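Side-chain contacts in estrogen receptor (Crassostrea gigas, PDB 4N1Y), which is a nuclear receptor, probably a DNA-binding transcription factor, in which ligand control has become vestigial and activity constitutive: residues Thr63-Ser68 and Tyr159-Asn164; Ser109-Val114 and Ile119-Ala124; Lys179-Pro182 and Arg186-Pro189; Leu148-Val153 and His197-Gly202; Ser40-Ala45 and Ala207-Leu212. All coordinates share one frame; numbering follows the deposited sequence.

Interaction 1 of 5, residues Thr63-Ser68 and Tyr159-Asn164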
# COMPACT_ATOMS: atom_id res chain seq x y z
N THR B 63 2.64 4.47 23.96
CA THR B 63 3.68 4.91 24.87
C THR B 63 4.28 3.74 25.65
O THR B 63 5.24 3.91 26.40
CB THR B 63 3.17 5.98 25.81
OG1 THR B 63 1.95 5.53 26.42
CG2 THR B 63 2.90 7.24 25.02
N ASP B 64 3.70 2.55 25.48
CA ASP B 64 4.26 1.35 26.09
C ASP B 64 5.20 0.56 25.16
O ASP B 64 5.83 -0.40 25.59
CB ASP B 64 3.13 0.46 26.59
CG ASP B 64 2.32 1.13 27.69
OD1 ASP B 64 2.94 1.67 28.64
OD2 ASP B 64 1.07 1.13 27.58
N LEU B 65 5.27 0.95 23.88
CA LEU B 65 6.29 0.43 22.97
C LEU B 65 7.69 0.95 23.39
O LEU B 65 7.80 1.98 24.07
CB LEU B 65 6.00 0.86 21.53
CG LEU B 65 4.60 0.53 21.00
CD1 LEU B 65 4.41 1.06 19.60
CD2 LEU B 65 4.38 -0.96 21.03
N SER B 66 8.75 0.26 23.00
CA SER B 66 10.11 0.77 23.20
C SER B 66 10.32 2.10 22.47
O SER B 66 9.65 2.36 21.46
CB SER B 66 11.14 -0.27 22.74
OG SER B 66 11.21 -0.31 21.33
N LEU B 67 11.20 2.96 22.99
CA LEU B 67 11.47 4.24 22.32
C LEU B 67 11.90 4.06 20.89
O LEU B 67 11.34 4.69 19.99
CB LEU B 67 12.52 5.05 23.05
CG LEU B 67 12.09 5.84 24.29
CD1 LEU B 67 12.18 7.32 23.94
CD2 LEU B 67 10.69 5.51 24.75
N SER B 68 12.87 3.19 20.66
CA SER B 68 13.33 2.94 19.30
C SER B 68 12.14 2.58 18.35
O SER B 68 12.08 3.06 17.22
CB SER B 68 14.39 1.83 19.29
OG SER B 68 13.84 0.60 18.87
N TYR B 159 6.95 -6.24 19.14
CA TYR B 159 6.00 -6.99 18.32
C TYR B 159 4.67 -7.29 19.02
O TYR B 159 3.61 -7.06 18.45
CB TYR B 159 6.63 -8.30 17.85
CG TYR B 159 5.68 -9.17 17.07
CD1 TYR B 159 5.46 -8.94 15.72
CD2 TYR B 159 5.00 -10.23 17.67
CE1 TYR B 159 4.60 -9.73 14.99
CE2 TYR B 159 4.13 -11.04 16.94
CZ TYR B 159 3.93 -10.77 15.60
OH TYR B 159 3.08 -11.54 14.84
N ASN B 160 4.75 -7.80 20.24
CA ASN B 160 3.56 -8.17 21.00
C ASN B 160 2.54 -7.09 21.17
O ASN B 160 1.37 -7.25 20.85
CB ASN B 160 3.96 -8.56 22.41
CG ASN B 160 4.51 -9.90 22.46
OD1 ASN B 160 4.21 -10.71 21.59
ND2 ASN B 160 5.30 -10.18 23.49
N GLN B 161 3.06 -5.96 21.62
CA GLN B 161 2.27 -4.82 22.02
C GLN B 161 1.61 -4.20 20.80
O GLN B 161 0.46 -3.78 20.84
CB GLN B 161 3.19 -3.86 22.73
CG GLN B 161 4.27 -4.69 23.42
CD GLN B 161 5.37 -3.89 24.07
OE1 GLN B 161 5.14 -2.81 24.62
NE2 GLN B 161 6.59 -4.42 23.99
N ILE B 162 2.37 -4.16 19.70
CA ILE B 162 1.88 -3.70 18.42
C ILE B 162 0.77 -4.63 17.94
O ILE B 162 -0.23 -4.20 17.38
CB ILE B 162 3.00 -3.66 17.39
CG1 ILE B 162 4.10 -2.70 17.84
CG2 ILE B 162 2.47 -3.28 16.05
CD1 ILE B 162 5.34 -2.86 17.03
N PHE B 163 0.95 -5.92 18.17
CA PHE B 163 -0.08 -6.86 17.80
C PHE B 163 -1.35 -6.56 18.57
O PHE B 163 -2.42 -6.46 17.98
CB PHE B 163 0.37 -8.29 18.07
CG PHE B 163 -0.70 -9.31 17.83
CD1 PHE B 163 -1.09 -9.63 16.54
CD2 PHE B 163 -1.31 -9.95 18.90
CE1 PHE B 163 -2.09 -10.58 16.31
CE2 PHE B 163 -2.31 -10.90 18.69
CZ PHE B 163 -2.70 -11.21 17.40
N ASN B 164 -1.22 -6.39 19.88
CA ASN B 164 -2.34 -6.04 20.74
C ASN B 164 -3.03 -4.75 20.30
O ASN B 164 -4.25 -4.64 20.39
CB ASN B 164 -1.89 -5.93 22.19
CG ASN B 164 -1.53 -7.28 22.80
OD1 ASN B 164 -1.93 -8.33 22.28
ND2 ASN B 164 -0.83 -7.27 23.93

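Interaction 2 of 5, residues Ser109-Val114 and Ile119-Ala124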
# COMPACT_ATOMS: atom_id res chain seq x y z
N SER B 109 -3.97 22.33 -11.45
CA SER B 109 -3.11 23.36 -12.00
C SER B 109 -1.86 23.56 -11.14
O SER B 109 -0.73 23.52 -11.64
CB SER B 109 -3.88 24.66 -12.09
OG SER B 109 -5.23 24.41 -12.45
N SER B 110 -2.07 23.75 -9.84
CA SER B 110 -0.96 23.93 -8.93
C SER B 110 -0.11 22.67 -8.84
O SER B 110 1.12 22.75 -8.78
CB SER B 110 -1.46 24.32 -7.53
OG SER B 110 -2.20 25.52 -7.56
N TRP B 111 -0.76 21.50 -8.87
CA TRP B 111 -0.05 20.24 -8.72
C TRP B 111 1.01 20.10 -9.79
O TRP B 111 2.10 19.58 -9.54
CB TRP B 111 -0.98 19.03 -8.82
CG TRP B 111 -2.19 19.04 -7.92
CD1 TRP B 111 -2.43 19.88 -6.87
CD2 TRP B 111 -3.29 18.13 -7.97
NE1 TRP B 111 -3.64 19.58 -6.28
CE2 TRP B 111 -4.19 18.50 -6.93
CE3 TRP B 111 -3.62 17.05 -8.79
CZ2 TRP B 111 -5.38 17.82 -6.70
CZ3 TRP B 111 -4.81 16.38 -8.57
CH2 TRP B 111 -5.68 16.77 -7.53
N SER B 112 0.69 20.57 -10.99
CA SER B 112 1.64 20.56 -12.08
C SER B 112 2.81 21.49 -11.81
O SER B 112 3.96 21.15 -12.10
CB SER B 112 0.93 20.93 -13.37
OG SER B 112 -0.22 21.70 -13.09
N THR B 113 2.54 22.66 -11.24
CA THR B 113 3.59 23.64 -10.97
C THR B 113 4.68 23.08 -10.06
O THR B 113 5.87 23.28 -10.32
CB THR B 113 3.05 24.93 -10.31
OG1 THR B 113 2.05 25.52 -11.16
CG2 THR B 113 4.18 25.92 -10.09
N VAL B 114 4.25 22.36 -9.01
CA VAL B 114 5.17 21.80 -8.02
C VAL B 114 5.58 20.38 -8.38
O VAL B 114 6.23 19.70 -7.58
CB VAL B 114 4.56 21.77 -6.61
CG1 VAL B 114 4.32 23.18 -6.11
CG2 VAL B 114 3.26 20.97 -6.58
N ILE B 119 1.50 12.11 -7.35
CA ILE B 119 1.20 12.03 -5.93
C ILE B 119 -0.19 12.59 -5.60
O ILE B 119 -1.03 11.87 -5.06
CB ILE B 119 2.25 12.76 -5.09
CG1 ILE B 119 3.59 12.01 -5.16
CG2 ILE B 119 1.79 12.89 -3.64
CD1 ILE B 119 4.75 12.78 -4.59
N PHE B 120 -0.45 13.84 -5.95
CA PHE B 120 -1.71 14.45 -5.53
C PHE B 120 -2.93 13.88 -6.25
O PHE B 120 -4.03 13.87 -5.70
CB PHE B 120 -1.66 15.96 -5.70
CG PHE B 120 -0.73 16.62 -4.76
CD1 PHE B 120 -0.37 15.99 -3.58
CD2 PHE B 120 -0.19 17.86 -5.04
CE1 PHE B 120 0.51 16.58 -2.70
CE2 PHE B 120 0.68 18.47 -4.16
CZ PHE B 120 1.03 17.83 -2.99
N GLU B 121 -2.72 13.37 -7.46
CA GLU B 121 -3.83 12.76 -8.19
C GLU B 121 -4.32 11.50 -7.51
O GLU B 121 -5.51 11.22 -7.51
CB GLU B 121 -3.40 12.43 -9.62
CG GLU B 121 -3.78 13.48 -10.63
CD GLU B 121 -3.41 13.05 -12.03
OE1 GLU B 121 -3.53 11.84 -12.34
OE2 GLU B 121 -3.06 13.92 -12.85
N GLN B 122 -3.41 10.76 -6.91
CA GLN B 122 -3.76 9.59 -6.15
C GLN B 122 -4.48 9.97 -4.84
O GLN B 122 -5.50 9.39 -4.46
CB GLN B 122 -2.51 8.76 -5.89
CG GLN B 122 -2.78 7.35 -5.39
CD GLN B 122 -1.55 6.49 -5.44
OE1 GLN B 122 -0.43 6.99 -5.33
NE2 GLN B 122 -1.75 5.19 -5.63
N VAL B 123 -3.92 10.96 -4.14
CA VAL B 123 -4.53 11.46 -2.91
C VAL B 123 -5.91 12.02 -3.13
O VAL B 123 -6.84 11.67 -2.41
CB VAL B 123 -3.67 12.55 -2.26
CG1 VAL B 123 -4.39 13.10 -1.04
CG2 VAL B 123 -2.31 12.00 -1.87
N ALA B 124 -6.03 12.91 -4.11
CA ALA B 124 -7.31 13.51 -4.47
C ALA B 124 -8.38 12.45 -4.79
O ALA B 124 -9.54 12.59 -4.37
CB ALA B 124 -7.12 14.43 -5.65

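Interaction 3 of 5, residues Lys179-Pro182 and Arg186-Pro189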
# COMPACT_ATOMS: atom_id res chain seq x y z
N LYS B 179 -21.69 1.29 13.60
CA LYS B 179 -22.42 2.43 14.15
C LYS B 179 -22.89 3.39 13.04
O LYS B 179 -24.05 3.77 13.00
CB LYS B 179 -21.56 3.17 15.17
CG LYS B 179 -22.32 4.17 15.99
CD LYS B 179 -21.39 5.08 16.77
CE LYS B 179 -22.22 6.03 17.63
NZ LYS B 179 -21.41 6.89 18.54
N TYR B 180 -21.98 3.81 12.17
CA TYR B 180 -22.32 4.81 11.16
C TYR B 180 -22.78 4.17 9.86
O TYR B 180 -23.35 4.86 9.01
CB TYR B 180 -21.13 5.73 10.89
CG TYR B 180 -20.73 6.49 12.12
CD1 TYR B 180 -21.54 7.48 12.64
CD2 TYR B 180 -19.54 6.19 12.78
CE1 TYR B 180 -21.18 8.17 13.78
CE2 TYR B 180 -19.17 6.88 13.91
CZ TYR B 180 -19.99 7.87 14.41
OH TYR B 180 -19.62 8.55 15.55
N HIS B 181 -22.51 2.88 9.67
CA HIS B 181 -22.93 2.23 8.43
C HIS B 181 -23.44 0.81 8.64
O HIS B 181 -22.88 -0.13 8.08
CB HIS B 181 -21.76 2.21 7.43
CG HIS B 181 -21.02 3.51 7.34
ND1 HIS B 181 -21.48 4.58 6.61
CD2 HIS B 181 -19.84 3.89 7.87
CE1 HIS B 181 -20.62 5.58 6.70
NE2 HIS B 181 -19.61 5.19 7.46
N PRO B 182 -24.52 0.64 9.42
CA PRO B 182 -25.01 -0.68 9.86
C PRO B 182 -25.31 -1.66 8.72
O PRO B 182 -25.96 -1.29 7.73
CB PRO B 182 -26.30 -0.36 10.61
CG PRO B 182 -26.73 0.95 10.02
CD PRO B 182 -25.48 1.71 9.74
N ARG B 186 -19.48 -4.44 3.01
CA ARG B 186 -18.47 -4.06 2.05
C ARG B 186 -17.69 -2.84 2.51
O ARG B 186 -16.59 -2.57 2.02
CB ARG B 186 -19.09 -3.79 0.70
CG ARG B 186 -19.80 -4.95 0.06
CD ARG B 186 -20.68 -4.37 -1.04
NE ARG B 186 -21.49 -5.35 -1.76
CZ ARG B 186 -22.29 -5.05 -2.78
NH1 ARG B 186 -22.37 -3.79 -3.19
NH2 ARG B 186 -23.00 -5.99 -3.39
N HIS B 187 -18.25 -2.11 3.46
CA HIS B 187 -17.69 -0.81 3.82
C HIS B 187 -16.24 -0.83 4.34
O HIS B 187 -15.35 -0.20 3.75
CB HIS B 187 -18.57 -0.15 4.84
CG HIS B 187 -18.09 1.21 5.25
ND1 HIS B 187 -18.28 2.33 4.47
CD2 HIS B 187 -17.44 1.62 6.36
CE1 HIS B 187 -17.77 3.38 5.09
NE2 HIS B 187 -17.25 2.97 6.24
N VAL B 188 -16.03 -1.54 5.45
CA VAL B 188 -14.71 -1.64 6.06
C VAL B 188 -13.69 -2.16 5.07
O VAL B 188 -12.60 -1.59 4.95
CB VAL B 188 -14.73 -2.54 7.32
CG1 VAL B 188 -13.32 -2.91 7.76
CG2 VAL B 188 -15.47 -1.87 8.43
N PRO B 189 -14.01 -3.26 4.35
CA PRO B 189 -13.01 -3.67 3.36
C PRO B 189 -12.74 -2.59 2.30
O PRO B 189 -11.56 -2.35 2.02
CB PRO B 189 -13.64 -4.92 2.74
CG PRO B 189 -14.54 -5.45 3.82
CD PRO B 189 -15.09 -4.25 4.49

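Interaction 4 of 5, residues Leu148-Val153 and His197-Gly202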
# COMPACT_ATOMS: atom_id res chain seq x y z
N LEU B 148 -0.57 4.17 11.48
CA LEU B 148 0.55 4.17 12.41
C LEU B 148 0.98 2.77 12.84
O LEU B 148 2.12 2.40 12.68
CB LEU B 148 0.17 4.99 13.64
CG LEU B 148 1.18 5.01 14.78
CD1 LEU B 148 2.41 5.75 14.33
CD2 LEU B 148 0.55 5.70 15.97
N VAL B 149 0.04 1.98 13.36
CA VAL B 149 0.41 0.67 13.90
C VAL B 149 0.65 -0.36 12.81
O VAL B 149 1.23 -1.42 13.07
CB VAL B 149 -0.68 0.13 14.88
CG1 VAL B 149 -1.05 1.18 15.91
CG2 VAL B 149 -1.92 -0.32 14.12
N ASN B 150 0.22 -0.05 11.58
CA ASN B 150 0.45 -0.93 10.44
C ASN B 150 1.68 -0.48 9.65
O ASN B 150 1.96 -0.99 8.56
CB ASN B 150 -0.76 -0.93 9.51
CG ASN B 150 -0.76 -2.11 8.54
OD1 ASN B 150 -0.53 -3.25 8.94
ND2 ASN B 150 -0.97 -1.82 7.24
N ALA B 151 2.41 0.49 10.20
CA ALA B 151 3.54 1.08 9.49
C ALA B 151 4.59 0.04 9.11
O ALA B 151 5.03 -0.02 7.97
CB ALA B 151 4.18 2.18 10.32
N GLU B 152 4.96 -0.81 10.05
CA GLU B 152 6.04 -1.75 9.80
C GLU B 152 5.46 -3.13 9.89
O GLU B 152 4.71 -3.43 10.81
CB GLU B 152 7.18 -1.57 10.82
CG GLU B 152 8.27 -2.60 10.73
CD GLU B 152 9.09 -2.51 9.45
OE1 GLU B 152 8.86 -3.31 8.52
OE2 GLU B 152 9.97 -1.63 9.37
N VAL B 153 5.76 -3.96 8.90
CA VAL B 153 5.22 -5.32 8.89
C VAL B 153 6.25 -6.33 9.37
O VAL B 153 5.90 -7.44 9.78
CB VAL B 153 4.73 -5.72 7.48
CG1 VAL B 153 5.90 -5.89 6.49
CG2 VAL B 153 3.86 -6.97 7.56
N HIS B 197 -3.52 2.76 -1.42
CA HIS B 197 -3.16 3.89 -2.28
C HIS B 197 -2.42 4.97 -1.51
O HIS B 197 -1.48 5.59 -2.02
CB HIS B 197 -4.40 4.45 -2.97
CG HIS B 197 -5.06 3.44 -3.86
ND1 HIS B 197 -4.45 2.97 -5.00
CD2 HIS B 197 -6.20 2.73 -3.71
CE1 HIS B 197 -5.22 2.05 -5.55
NE2 HIS B 197 -6.28 1.87 -4.78
N ILE B 198 -2.84 5.19 -0.27
CA ILE B 198 -2.17 6.12 0.62
C ILE B 198 -0.71 5.71 0.84
O ILE B 198 0.19 6.55 0.88
CB ILE B 198 -2.91 6.22 1.94
CG1 ILE B 198 -4.16 7.10 1.77
CG2 ILE B 198 -2.02 6.81 3.00
CD1 ILE B 198 -3.84 8.58 1.53
N ARG B 199 -0.50 4.41 1.00
CA ARG B 199 0.84 3.85 1.15
C ARG B 199 1.70 4.12 -0.09
O ARG B 199 2.85 4.55 0.00
CB ARG B 199 0.75 2.35 1.42
CG ARG B 199 2.08 1.62 1.44
CD ARG B 199 2.89 1.96 2.68
NE ARG B 199 2.22 1.62 3.94
CZ ARG B 199 2.40 0.48 4.62
NH1 ARG B 199 3.21 -0.46 4.14
NH2 ARG B 199 1.76 0.27 5.77
N GLN B 200 1.12 3.88 -1.27
CA GLN B 200 1.81 4.14 -2.52
C GLN B 200 2.10 5.64 -2.65
O GLN B 200 3.22 6.05 -3.01
CB GLN B 200 0.98 3.62 -3.69
CG GLN B 200 1.69 3.76 -5.02
CD GLN B 200 0.97 3.03 -6.13
OE1 GLN B 200 -0.25 2.84 -6.08
NE2 GLN B 200 1.71 2.61 -7.14
N ALA B 201 1.11 6.46 -2.33
CA ALA B 201 1.32 7.90 -2.38
C ALA B 201 2.41 8.34 -1.39
O ALA B 201 3.21 9.22 -1.69
CB ALA B 201 0.02 8.64 -2.09
N GLY B 202 2.43 7.72 -0.22
CA GLY B 202 3.40 8.09 0.81
C GLY B 202 4.81 7.86 0.34
O GLY B 202 5.69 8.72 0.48

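Interaction 5 of 5, residues Ser40-Ala45 and Ala207-Leu212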
# COMPACT_ATOMS: atom_id res chain seq x y z
N SER B 40 6.05 26.44 1.31
CA SER B 40 4.90 26.47 2.20
C SER B 40 4.46 25.04 2.49
O SER B 40 4.23 24.69 3.65
CB SER B 40 3.75 27.28 1.61
OG SER B 40 4.10 28.65 1.50
N LEU B 41 4.37 24.21 1.45
CA LEU B 41 4.01 22.81 1.64
C LEU B 41 4.98 22.07 2.55
O LEU B 41 4.57 21.32 3.42
CB LEU B 41 3.91 22.07 0.30
CG LEU B 41 2.77 22.47 -0.63
CD1 LEU B 41 2.87 21.71 -1.95
CD2 LEU B 41 1.41 22.22 0.03
N VAL B 42 6.27 22.31 2.35
CA VAL B 42 7.28 21.63 3.14
C VAL B 42 7.16 21.96 4.62
O VAL B 42 7.29 21.07 5.46
CB VAL B 42 8.70 21.98 2.67
CG1 VAL B 42 9.73 21.79 3.78
CG2 VAL B 42 9.06 21.18 1.44
N LYS B 43 6.93 23.22 4.94
CA LYS B 43 6.91 23.57 6.34
C LYS B 43 5.53 23.47 6.99
O LYS B 43 5.44 23.32 8.21
CB LYS B 43 7.55 24.92 6.55
CG LYS B 43 8.74 24.60 7.38
CD LYS B 43 9.86 25.60 7.53
CE LYS B 43 10.87 24.75 8.24
NZ LYS B 43 11.13 23.50 7.37
N LEU B 44 4.49 23.46 6.18
CA LEU B 44 3.18 23.11 6.69
C LEU B 44 3.31 21.67 7.15
O LEU B 44 2.81 21.30 8.22
CB LEU B 44 2.11 23.26 5.62
CG LEU B 44 0.70 23.06 6.15
CD1 LEU B 44 0.40 24.01 7.29
CD2 LEU B 44 -0.28 23.23 5.02
N ALA B 45 4.06 20.89 6.37
CA ALA B 45 4.28 19.49 6.66
C ALA B 45 4.99 19.33 7.98
O ALA B 45 4.65 18.46 8.77
CB ALA B 45 5.08 18.85 5.57
N ALA B 207 10.04 9.94 -1.45
CA ALA B 207 11.06 9.96 -2.49
C ALA B 207 11.18 11.35 -3.09
O ALA B 207 12.29 11.83 -3.32
CB ALA B 207 10.75 8.96 -3.57
N PHE B 208 10.04 11.98 -3.35
CA PHE B 208 10.06 13.33 -3.91
C PHE B 208 10.71 14.34 -2.96
O PHE B 208 11.54 15.15 -3.36
CB PHE B 208 8.64 13.79 -4.27
CG PHE B 208 8.58 15.18 -4.83
CD1 PHE B 208 8.85 15.41 -6.17
CD2 PHE B 208 8.19 16.25 -4.04
CE1 PHE B 208 8.79 16.68 -6.71
CE2 PHE B 208 8.11 17.52 -4.57
CZ PHE B 208 8.41 17.74 -5.90
N PHE B 209 10.36 14.26 -1.68
CA PHE B 209 10.89 15.19 -0.70
C PHE B 209 12.40 14.97 -0.51
O PHE B 209 13.14 15.92 -0.26
CB PHE B 209 10.15 15.05 0.62
CG PHE B 209 8.94 15.93 0.71
CD1 PHE B 209 7.89 15.78 -0.18
CD2 PHE B 209 8.84 16.90 1.69
CE1 PHE B 209 6.78 16.58 -0.10
CE2 PHE B 209 7.73 17.71 1.77
CZ PHE B 209 6.70 17.55 0.87
N GLN B 210 12.85 13.72 -0.65
CA GLN B 210 14.27 13.44 -0.56
C GLN B 210 15.02 14.16 -1.68
O GLN B 210 16.10 14.70 -1.46
CB GLN B 210 14.54 11.94 -0.63
CG GLN B 210 14.07 11.14 0.58
CD GLN B 210 14.32 9.65 0.42
OE1 GLN B 210 14.08 9.08 -0.65
NE2 GLN B 210 14.81 9.01 1.48
N ARG B 211 14.42 14.21 -2.86
CA ARG B 211 15.08 14.85 -4.00
C ARG B 211 14.96 16.36 -3.93
O ARG B 211 15.79 17.09 -4.47
CB ARG B 211 14.50 14.34 -5.32
CG ARG B 211 15.01 12.98 -5.78
CD ARG B 211 14.36 12.59 -7.09
NE ARG B 211 12.97 13.01 -7.16
CZ ARG B 211 12.22 12.92 -8.26
NH1 ARG B 211 12.74 12.42 -9.38
NH2 ARG B 211 10.94 13.30 -8.21
N LEU B 212 13.91 16.84 -3.27
CA LEU B 212 13.78 18.25 -2.94
C LEU B 212 14.89 18.65 -2.00
O LEU B 212 15.53 19.69 -2.18
CB LEU B 212 12.43 18.54 -2.29
CG LEU B 212 11.39 19.22 -3.17
CD1 LEU B 212 10.26 19.71 -2.29
CD2 LEU B 212 12.01 20.33 -3.98

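Interaction 1 of 5, residues Thr63-Ser68 and Tyr159-Asn164
The turn leading into helix 67-89 of the nuclear-receptor ligand-binding domain, a mostly helical sandwich fold, lays L65 against Q161 and I162 in the first turn of helix 159-180. S66 takes the N-cap position of helix 67-89, its OG accepting from D69 N, while S66 N gives a hydrogen bond to S158 OG in the loop just ahead of the partner helix. The start of the helix is thus tied down by polar bonds right beside the apolar contact.

L65 does most of the touching, and does it with one methyl branch. With CG lying beside the backbone N (chi1 -53°), the chain leans towards the helix although its first bond does not aim there. CD2 then meets two residues at once: Q161 CB at 3.6 Å, and the methylene of I162. The first pair run past each other in opposite directions, so L65 lies along the aliphatic root of Q161; the second cross at about a right angle. A buried leucine suits this place because a methyl at the end of its chain can settle between two neighbouring helical side chains. I162, branched at CB, offers its longer arm, and D64 turns its carboxylate away from the partner helix at the exposed margin. On I162 the meeting point is CG1, which lies 3.6 Å from L65 CD2 and 4.2 Å from L65 CD1.

Interaction 2 of 5, residues Ser109-Val114 and Ile119-Ala124
A backbone bond of 2.7 Å from A124 N to F120 O fixes one turn of helix 117-132, and with it two of the side chains that receive W111. The tryptophan comes from the short helix 108-113, whose axis runs at 147° to that of the second helix, nearly antiparallel, so that the two form a helical hairpin closed by one large ring.

F120 works on a face of the indole in two ways. Its CB sits over the face as a CH-pi contact, 3.7 Å from the centroid of the W111 five-membered ring, and its phenyl turns an edge to the same ring in a T-shaped pair with planes 70° apart. The far end of the indole serves the next turn: W111 CH2 meets A124 CB, for which a small residue suits the place. E121 brings its CG to the rim, 3.7 Å from W111 CZ3, while its carboxylate carries on to a salt bridge with R154 of the second subunit. W111 NE1 is bonded to L106 O in strand 104-107, which, with the packing, helps to set the rotation of the ring. Replacing W111 by alanine removes the indole, which would probably leave a gap beside F120 and A124 and L106 O without this donor. The chemistry is thus that of an amphipathic ring: carbon faces and rim buried among apolar groups, the one polar N-H satisfied by a backbone carbonyl.

Interaction 3 of 5, residues Lys179-Pro182 and Arg186-Pro189
H181 and H187 meet ring against ring, each bringing an atom over a face of the other. The centroids are 3.9 Å apart and the planes differ by 33°. H181 CD2 lies over the H187 ring, offset toward its rim, with H187 NE2 at 3.2 Å; in return H187 CE1 lies over the rim of the H181 ring. The opposite face of the H181 ring carries CB of the preceding Y180, so the imidazole is held between its chain neighbour and H187. H187 reaches across because its CG is anti to the backbone N (chi1 -179°).

Both residues flank the turn between helix 159-180 and helix 187-215, H181 being the first to leave the helical path. The second of these is the long helix through which ligand-binding domains of nuclear receptors commonly dimerise; here V188 and P189 pack on the second subunit, and R186 adds a salt bridge to D171 of that subunit.

The polar contacts converge on E139 of helix 137-149. Its OE1 is bonded to H181 NE2 and its OE2 to H187 NE2, so one carboxylate spans both rings; the two NE2 atoms, 3.5 Å apart, are not bonded to each other. The carboxylate would be expected to favour protons on both nitrogens. With an alanine in place of H187, E139 OE2 would probably lose its imidazole partner and the H181 ring the neighbour over one face.

Interaction 4 of 5, residues Leu148-Val153 and His197-Gly202
The R199 guanidinium meets the carbonyl of N150 at its edge, near its own plane, while A151 O approaches obliquely and more distantly, 4.0 Å from R199 NH2. The N150 amide is turned 43° from the guanidinium, and its ND2 comes no nearer than 3.7 Å to R199 NH2. The one bond across the contact runs from R199 NH2 to N150 O, 3.1 Å long and bent to 130° at the hydrogen, hence weak.

The arginine bends to reach this spot: CG is anti to the backbone N, and the chain then turns at both chi2 and chi3. N150 is the first residue to leave helix 137-149, so its carbonyl lies at the helix end, where the dipole would be expected to favour a positive group. An arginine suits such a buried place because its several N-H groups can serve different partners. NE makes a salt bridge to E80 of helix 67-89, the main counter-charge, and NH1 makes a weak bond to Q200 OE1 of the second subunit. N150 is likewise shared, its OD1 making a weak hydrogen bond to H197 NE2 of that subunit.

The contact therefore lies deep in the domain, and at the dimer interface: A151 rests on L73, C76 and C77 of helix 67-89, V149 on helix 159-180, and H197 and A201 on helix 117-132.

Interaction 5 of 5, residues Ser40-Ala45 and Ala207-Leu212
V42 on helix 34-56 carries this contact, meeting F209 and L212 of helix 187-215 in the interior of the ligand-binding domain. It reaches with a single methyl. Its CG1 is anti to the backbone N (chi1 156°), which leaves CG2 beside that N and facing the partner helix; this methyl is 3.7 Å from F209 CE2 and 4.2 Å from L212 CD1. V42 and each of its partners run past each other in opposite directions, and F209 CE2 also comes within 4.2 Å of V42 CA. A short branched residue suits the place, since it lets the phenyl come up close to the helix backbone. Three residues on, A45 keeps the same side slim and packs on L82 of helix 67-89.

F209 also touches M79 of that helix. Both V42 and F209 reach helix 222-229, at L224 and L228; its position and sequence mark it as the C-terminal activation helix of nuclear receptors.

No hydrogen bond crosses the contact, so its chemistry is purely apolar: the contact rests on close fit and burial, and its apolar surface also receives the last helix, consistent with an active arrangement that needs no hormone.

In the fold
Helix 187-215 is the common thread: interactions 3, 4 and 5 use its start, middle and later part, with about 35 Å between the centres of interactions 3 and 5. Interactions 1 and 4 touch where I162 CG2 lies 3.7 Å from V149 O. Interaction 2 is linked to interaction 4 by a probable hydrogen bond, 2.8 Å from Q122 NE2 to Q200 OE1, and to interaction 5 by packing of V114 and I119 on F208, the centres being about 13 Å apart. Interactions 2, 3 and 4 touch the second subunit, as does Y159 of interaction 1; no other chain touches interaction 5, where helix 187-215 instead packs on the probable activation helix.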